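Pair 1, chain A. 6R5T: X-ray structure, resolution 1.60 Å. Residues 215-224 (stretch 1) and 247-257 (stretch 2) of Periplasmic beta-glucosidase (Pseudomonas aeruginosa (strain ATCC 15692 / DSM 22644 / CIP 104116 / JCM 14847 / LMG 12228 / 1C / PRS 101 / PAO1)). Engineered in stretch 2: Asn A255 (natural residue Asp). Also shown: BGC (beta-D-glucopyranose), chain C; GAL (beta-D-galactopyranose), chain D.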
# COMPACT_ATOMS: atom_id res chain seq x y z
N GLY A 215 26.89 -2.91 18.66
CA GLY A 215 27.66 -1.81 19.27
C GLY A 215 27.70 -0.56 18.40
O GLY A 215 28.58 0.27 18.59
N ALA A 216 26.73 -0.35 17.49
CA ALA A 216 26.76 0.89 16.68
C ALA A 216 26.89 2.10 17.62
O ALA A 216 26.13 2.18 18.61
CB ALA A 216 25.50 1.00 15.86
N GLY A 217 27.76 3.04 17.27
CA GLY A 217 27.97 4.25 18.10
C GLY A 217 26.90 5.29 17.90
O GLY A 217 26.72 6.15 18.80
N ALA A 218 26.17 5.24 16.79
CA ALA A 218 25.19 6.31 16.51
C ALA A 218 23.97 5.76 15.79
O ALA A 218 24.02 4.69 15.19
CB ALA A 218 25.83 7.42 15.73
N VAL A 219 22.88 6.50 15.94
CA VAL A 219 21.62 6.21 15.22
C VAL A 219 21.15 7.49 14.52
O VAL A 219 21.04 8.54 15.17
CB VAL A 219 20.56 5.70 16.21
CG1 VAL A 219 19.18 5.64 15.51
CG2 VAL A 219 20.95 4.40 16.82
N MET A 220 20.88 7.42 13.21
CA MET A 220 20.33 8.55 12.44
C MET A 220 18.80 8.38 12.37
O MET A 220 18.33 7.32 11.94
CB MET A 220 20.92 8.66 11.04
CG MET A 220 20.33 9.83 10.36
SD MET A 220 21.01 10.07 8.72
CE MET A 220 22.33 11.18 9.20
N VAL A 221 18.10 9.38 12.86
CA VAL A 221 16.62 9.39 12.96
C VAL A 221 16.02 9.65 11.58
O VAL A 221 16.58 10.41 10.79
CB VAL A 221 16.19 10.37 14.05
CG1 VAL A 221 14.68 10.35 14.18
CG2 VAL A 221 16.88 9.99 15.36
N SER A 222 14.90 9.02 11.29
CA SER A 222 14.24 9.12 9.97
C SER A 222 13.40 10.38 9.81
O SER A 222 13.12 11.13 10.77
CB SER A 222 13.45 7.87 9.75
OG SER A 222 12.31 7.84 10.58
N LEU A 223 12.96 10.61 8.58
CA LEU A 223 12.20 11.81 8.20
C LEU A 223 10.69 11.60 8.25
O LEU A 223 9.99 12.61 8.13
CB LEU A 223 12.62 12.20 6.79
CG LEU A 223 14.01 12.80 6.63
CD1 LEU A 223 14.35 12.85 5.13
CD2 LEU A 223 14.08 14.18 7.21
N ASN A 224 10.23 10.37 8.35
CA ASN A 224 8.79 10.05 8.24
C ASN A 224 8.05 10.12 9.60
O ASN A 224 8.69 10.01 10.68
CB ASN A 224 8.59 8.61 7.74
CG ASN A 224 9.37 7.59 8.54
OD1 ASN A 224 10.61 7.53 8.46
ND2 ASN A 224 8.69 6.77 9.33
N GLY A 247 18.50 -0.24 25.52
CA GLY A 247 19.76 0.02 26.24
C GLY A 247 20.78 0.74 25.39
O GLY A 247 21.97 0.67 25.71
N PHE A 248 20.37 1.45 24.33
CA PHE A 248 21.35 2.15 23.47
C PHE A 248 22.03 3.25 24.28
O PHE A 248 21.29 4.02 24.93
CB PHE A 248 20.66 2.76 22.27
CG PHE A 248 21.54 3.57 21.36
CD1 PHE A 248 22.63 2.99 20.73
CD2 PHE A 248 21.24 4.90 21.11
CE1 PHE A 248 23.41 3.75 19.88
CE2 PHE A 248 22.03 5.64 20.24
CZ PHE A 248 23.07 5.05 19.59
N LYS A 249 23.37 3.29 24.26
CA LYS A 249 24.16 4.27 25.06
C LYS A 249 24.85 5.31 24.19
O LYS A 249 25.67 6.08 24.71
CB LYS A 249 25.24 3.53 25.85
CG LYS A 249 24.72 2.42 26.72
CD LYS A 249 23.81 2.93 27.79
CE LYS A 249 24.38 2.72 29.18
NZ LYS A 249 23.72 3.59 30.18
N GLY A 250 24.58 5.35 22.88
CA GLY A 250 25.31 6.16 21.92
C GLY A 250 24.58 7.44 21.57
O GLY A 250 23.79 7.99 22.40
N LEU A 251 24.88 7.94 20.39
CA LEU A 251 24.51 9.27 19.91
C LEU A 251 23.31 9.18 18.95
O LEU A 251 23.38 8.38 17.96
CB LEU A 251 25.73 9.84 19.19
CG LEU A 251 25.55 11.22 18.59
CD1 LEU A 251 25.27 12.24 19.68
CD2 LEU A 251 26.78 11.61 17.78
N THR A 252 22.28 9.96 19.18
CA THR A 252 21.21 10.10 18.16
C THR A 252 21.45 11.35 17.32
O THR A 252 21.72 12.46 17.86
CB THR A 252 19.84 10.09 18.82
OG1 THR A 252 19.81 11.12 19.81
CG2 THR A 252 19.52 8.76 19.48
N ILE A 253 21.30 11.23 16.01
CA ILE A 253 21.55 12.33 15.08
C ILE A 253 20.27 12.55 14.29
O ILE A 253 19.76 11.58 13.72
CB ILE A 253 22.72 12.00 14.14
CG1 ILE A 253 23.95 11.59 14.94
CG2 ILE A 253 22.96 13.14 13.18
CD1 ILE A 253 25.14 11.20 14.10
N SER A 254 19.82 13.80 14.21
CA SER A 254 18.68 14.15 13.35
C SER A 254 19.09 13.99 11.90
O SER A 254 20.26 14.03 11.49
CB SER A 254 18.20 15.54 13.61
OG SER A 254 18.94 16.44 12.81
N ASN A 255 18.08 13.84 11.08
CA ASN A 255 18.29 13.91 9.64
C ASN A 255 18.36 15.37 9.22
O ASN A 255 18.22 16.34 10.03
CB ASN A 255 17.18 13.09 8.98
CG ASN A 255 17.66 12.26 7.82
OD1 ASN A 255 18.23 12.84 6.91
ND2 ASN A 255 17.40 10.94 7.88
N HIS A 256 18.49 15.57 7.94
CA HIS A 256 18.94 16.85 7.39
C HIS A 256 17.79 17.86 7.39
O HIS A 256 16.83 17.65 6.66
CB HIS A 256 19.48 16.54 6.01
CG HIS A 256 20.13 17.72 5.42
ND1 HIS A 256 19.43 18.86 5.07
CD2 HIS A 256 21.44 17.96 5.15
CE1 HIS A 256 20.29 19.76 4.62
NE2 HIS A 256 21.51 19.22 4.63
N GLY A 257 17.80 18.90 8.25
CA GLY A 257 16.66 19.81 8.36
C GLY A 257 15.43 19.18 9.04
O GLY A 257 14.35 19.73 8.97
C2 BGC C . 21.87 10.71 4.66
C3 BGC C . 21.87 12.23 4.90
C4 BGC C . 21.01 12.84 3.76
C5 BGC C . 19.59 12.24 3.91
C6 BGC C . 18.64 12.70 2.83
C1 BGC C . 20.43 10.20 4.66
O1 BGC C . 20.54 8.85 4.32
O2 BGC C . 22.60 9.97 5.63
O3 BGC C . 23.22 12.72 4.78
O4 BGC C . 20.97 14.26 3.95
O5 BGC C . 19.67 10.87 3.66
O6 BGC C . 17.35 12.13 3.06
C1 GAL D . 21.47 15.06 2.87
C2 GAL D . 22.97 14.81 2.60
C3 GAL D . 23.40 15.77 1.49
C4 GAL D . 22.53 15.50 0.25
C5 GAL D . 21.05 15.65 0.65
C6 GAL D . 20.11 15.26 -0.49
O2 GAL D . 23.70 15.05 3.80
O3 GAL D . 24.79 15.49 1.19
O4 GAL D . 22.83 14.14 -0.13
O5 GAL D . 20.68 14.73 1.74
O6 GAL D . 18.74 15.35 -0.03
O HOH W 1 15.44 13.00 11.96

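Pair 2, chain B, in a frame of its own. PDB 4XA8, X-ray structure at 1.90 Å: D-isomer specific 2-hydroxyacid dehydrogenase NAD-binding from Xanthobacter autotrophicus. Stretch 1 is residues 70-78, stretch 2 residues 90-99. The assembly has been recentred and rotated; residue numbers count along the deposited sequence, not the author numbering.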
# COMPACT_ATOMS: atom_id res chain seq x y z
N ASN B 70 36.08 -17.48 -22.77
CA ASN B 70 36.98 -17.00 -21.70
C ASN B 70 36.26 -16.42 -20.46
O ASN B 70 36.88 -15.76 -19.60
CB ASN B 70 37.92 -15.94 -22.29
CG ASN B 70 38.74 -16.48 -23.43
OD1 ASN B 70 39.19 -17.62 -23.38
ND2 ASN B 70 38.94 -15.67 -24.46
N LEU B 71 34.95 -16.66 -20.37
CA LEU B 71 34.16 -16.31 -19.17
C LEU B 71 34.80 -16.87 -17.87
O LEU B 71 35.18 -18.08 -17.79
CB LEU B 71 32.76 -16.89 -19.33
CG LEU B 71 31.55 -16.30 -18.65
CD1 LEU B 71 31.45 -14.82 -18.99
CD2 LEU B 71 30.35 -17.10 -19.16
N LYS B 72 34.93 -15.98 -16.89
CA LYS B 72 35.56 -16.28 -15.60
C LYS B 72 34.61 -16.17 -14.40
O LYS B 72 34.93 -16.67 -13.31
CB LYS B 72 36.75 -15.34 -15.41
CG LYS B 72 37.85 -15.52 -16.48
CD LYS B 72 39.26 -15.45 -15.91
CE LYS B 72 40.28 -16.05 -16.88
NZ LYS B 72 41.42 -16.74 -16.21
N LEU B 73 33.46 -15.51 -14.62
CA LEU B 73 32.56 -15.09 -13.56
C LEU B 73 31.15 -14.87 -14.13
O LEU B 73 30.98 -14.17 -15.14
CB LEU B 73 33.09 -13.80 -12.91
CG LEU B 73 32.23 -13.16 -11.80
CD1 LEU B 73 32.06 -14.15 -10.66
CD2 LEU B 73 32.85 -11.86 -11.29
N VAL B 74 30.15 -15.48 -13.49
CA VAL B 74 28.75 -15.16 -13.75
C VAL B 74 28.13 -14.52 -12.53
O VAL B 74 28.41 -14.92 -11.39
CB VAL B 74 27.94 -16.41 -14.13
CG1 VAL B 74 26.46 -16.08 -14.26
CG2 VAL B 74 28.46 -16.95 -15.43
N ILE B 75 27.30 -13.51 -12.77
CA ILE B 75 26.57 -12.81 -11.73
C ILE B 75 25.08 -12.84 -12.09
O ILE B 75 24.69 -12.35 -13.14
CB ILE B 75 27.02 -11.33 -11.55
CG1 ILE B 75 28.55 -11.19 -11.45
CG2 ILE B 75 26.35 -10.74 -10.31
CD1 ILE B 75 29.25 -10.79 -12.74
N ASN B 76 24.27 -13.44 -11.24
CA ASN B 76 22.85 -13.55 -11.48
C ASN B 76 22.13 -12.30 -10.94
O ASN B 76 22.36 -11.89 -9.81
CB ASN B 76 22.32 -14.84 -10.81
CG ASN B 76 20.93 -15.21 -11.27
OD1 ASN B 76 20.01 -15.33 -10.46
ND2 ASN B 76 20.74 -15.36 -12.56
N LEU B 77 21.27 -11.69 -11.74
CA LEU B 77 20.61 -10.41 -11.36
C LEU B 77 19.48 -10.55 -10.34
O LEU B 77 18.35 -10.17 -10.61
CB LEU B 77 20.06 -9.67 -12.58
CG LEU B 77 21.05 -8.89 -13.41
CD1 LEU B 77 20.56 -8.66 -14.84
CD2 LEU B 77 21.34 -7.58 -12.70
N GLY B 78 19.81 -11.04 -9.15
CA GLY B 78 18.84 -11.19 -8.07
C GLY B 78 19.61 -11.72 -6.89
O GLY B 78 20.69 -12.29 -7.08
N LEU B 90 26.20 -23.73 -19.06
CA LEU B 90 26.93 -22.96 -18.05
C LEU B 90 28.34 -23.51 -17.91
O LEU B 90 28.50 -24.72 -17.75
CB LEU B 90 26.22 -23.04 -16.69
N PRO B 91 29.36 -22.64 -17.99
CA PRO B 91 30.72 -23.18 -17.86
C PRO B 91 31.10 -23.46 -16.41
O PRO B 91 30.32 -23.25 -15.48
CB PRO B 91 31.59 -22.08 -18.49
CG PRO B 91 30.81 -20.82 -18.32
CD PRO B 91 29.36 -21.17 -18.05
N ASP B 92 32.32 -23.97 -16.23
CA ASP B 92 32.82 -24.39 -14.93
C ASP B 92 33.45 -23.20 -14.17
O ASP B 92 34.66 -23.18 -13.95
CB ASP B 92 33.83 -25.52 -15.14
CG ASP B 92 34.22 -26.19 -13.88
OD1 ASP B 92 33.58 -25.91 -12.84
OD2 ASP B 92 35.16 -26.99 -13.90
N VAL B 93 32.64 -22.22 -13.79
CA VAL B 93 33.15 -20.99 -13.17
C VAL B 93 32.30 -20.55 -11.98
O VAL B 93 31.18 -21.02 -11.81
CB VAL B 93 33.21 -19.80 -14.19
CG1 VAL B 93 34.01 -20.20 -15.42
CG2 VAL B 93 31.83 -19.31 -14.57
N PRO B 94 32.85 -19.64 -11.15
CA PRO B 94 32.05 -19.10 -10.06
C PRO B 94 30.77 -18.38 -10.55
O PRO B 94 30.80 -17.66 -11.56
CB PRO B 94 32.99 -18.09 -9.39
CG PRO B 94 34.35 -18.43 -9.86
CD PRO B 94 34.21 -19.07 -11.20
N VAL B 95 29.69 -18.63 -9.81
CA VAL B 95 28.40 -18.03 -10.04
C VAL B 95 28.02 -17.28 -8.76
O VAL B 95 28.02 -17.85 -7.68
CB VAL B 95 27.34 -19.10 -10.36
CG1 VAL B 95 25.99 -18.46 -10.64
CG2 VAL B 95 27.81 -19.90 -11.57
N THR B 96 27.73 -16.00 -8.90
CA THR B 96 27.39 -15.20 -7.75
C THR B 96 25.98 -14.66 -7.90
O THR B 96 25.41 -14.61 -9.02
CB THR B 96 28.37 -14.03 -7.61
OG1 THR B 96 28.46 -13.33 -8.86
CG2 THR B 96 29.74 -14.53 -7.19
N ARG B 97 25.42 -14.29 -6.76
CA ARG B 97 24.16 -13.58 -6.70
C ARG B 97 24.47 -12.21 -6.08
O ARG B 97 25.57 -11.98 -5.56
CB ARG B 97 23.13 -14.36 -5.89
CG ARG B 97 23.18 -14.11 -4.39
CD ARG B 97 22.55 -15.25 -3.59
NE ARG B 97 22.87 -15.07 -2.18
CZ ARG B 97 24.05 -15.33 -1.63
NH1 ARG B 97 25.07 -15.79 -2.36
NH2 ARG B 97 24.23 -15.13 -0.33
N LEU B 98 23.52 -11.30 -6.18
CA LEU B 98 23.68 -10.01 -5.57
C LEU B 98 23.21 -10.11 -4.12
O LEU B 98 22.24 -10.81 -3.80
CB LEU B 98 22.88 -8.95 -6.30
CG LEU B 98 23.10 -8.92 -7.82
CD1 LEU B 98 22.05 -8.01 -8.43
CD2 LEU B 98 24.53 -8.52 -8.16
N SER B 99 23.94 -9.46 -3.23
CA SER B 99 23.58 -9.42 -1.83
C SER B 99 23.23 -7.96 -1.59
O SER B 99 24.11 -7.11 -1.52
CB SER B 99 24.77 -9.88 -0.99
OG SER B 99 24.56 -9.69 0.40

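The two pairs differ most sharply where the first strand begins. In pair 1 the backbone hydrogen-bond ladder opens with Leu A251 N donating to Gly A217 O at 3.0 Å; in pair 2 the matching position of Leu A251 is Pro B94, whose ring nitrogen has no hydrogen to give. The carbonyl that matches Gly A217 O therefore meets carbon instead: Lys B72 O lies 3.3 Å from Pro B94 CD. One rung is lost.

The backbones nonetheless coincide, here as well as further along. Fourteen central residues superpose with an RMSD of 0.5 Å, and in each pair two short strands run parallel, their directions 23° apart in pair 1 and 28° in pair 2. Val A219 matches Val B74, and both use their backbone in the same way. Val A219 N donates to Leu A251 O (2.8 Å) and Val A219 O accepts from Ile A253 N (2.8 Å); Val B74 N donates to Pro B94 O (3.0 Å) and Val B74 O accepts from Thr B96 N (2.8 Å). The next rung also recurs, as Val A221 N to Ile A253 O (2.9 Å) and Asn B76 N to Thr B96 O (2.8 Å). Pro B94 cannot donate, but its carbonyl still accepts from Val B74 N, so it keeps one of the two bonds that Leu A251 makes.

The two valines share the t rotamer, and their beta-branched side chains suit an extended backbone, but their neighbors differ. Val A219 CG2 sits over the face of the Phe A248 ring, 3.5 Å from Phe A248 CZ, in a CH-pi contact. The CA-to-CB bond of Phe A248 points sideways, but the ring at its end comes nearer the first stretch. Pro B91, at its position, is too short for this and instead packs its CG 3.8 Å from Leu B71 CD2. Leu B71, where pair 1 has Ala A216, is long enough to touch that proline; its CA-to-CB bond points toward the second stretch. Val B74 finds another partner in Val B93, with the two CG2 atoms 4.2 Å apart. Val B93 matches Gly A250, where an ideal CB would fall 2.3 Å from Gly A217 O; glycine thus relieves a clash in pair 1, while in pair 2 Val B93 CB stands 3.7 Å from Lys B72 O.

Ile A253 and Thr B96 are both beta-branched, but they serve different chemistry. Ile A253 CD1 packs 4.2 Å from Ala A218 CB. Thr B96 adds a side-chain bond to the ladder, OG1 donating to Val B74 O at 3.0 Å.

At the far end, Asn A255, an engineered residue, donates from ND2 to Val A221 O at 3.1 Å, while its CB lies 3.7 Å from Leu A223 CD2. Its match, Leu B98, is apolar: Leu B98 CD2 packs 3.6 Å from Ile B75 CG2. Asn B76 O, which matches Val A221 O, instead accepts from Gly B78 N at 2.8 Å within its own stretch and has Leu B98 CG at 3.7 Å; separately, Leu B98 N donates to Gly B78 O at 3.1 Å.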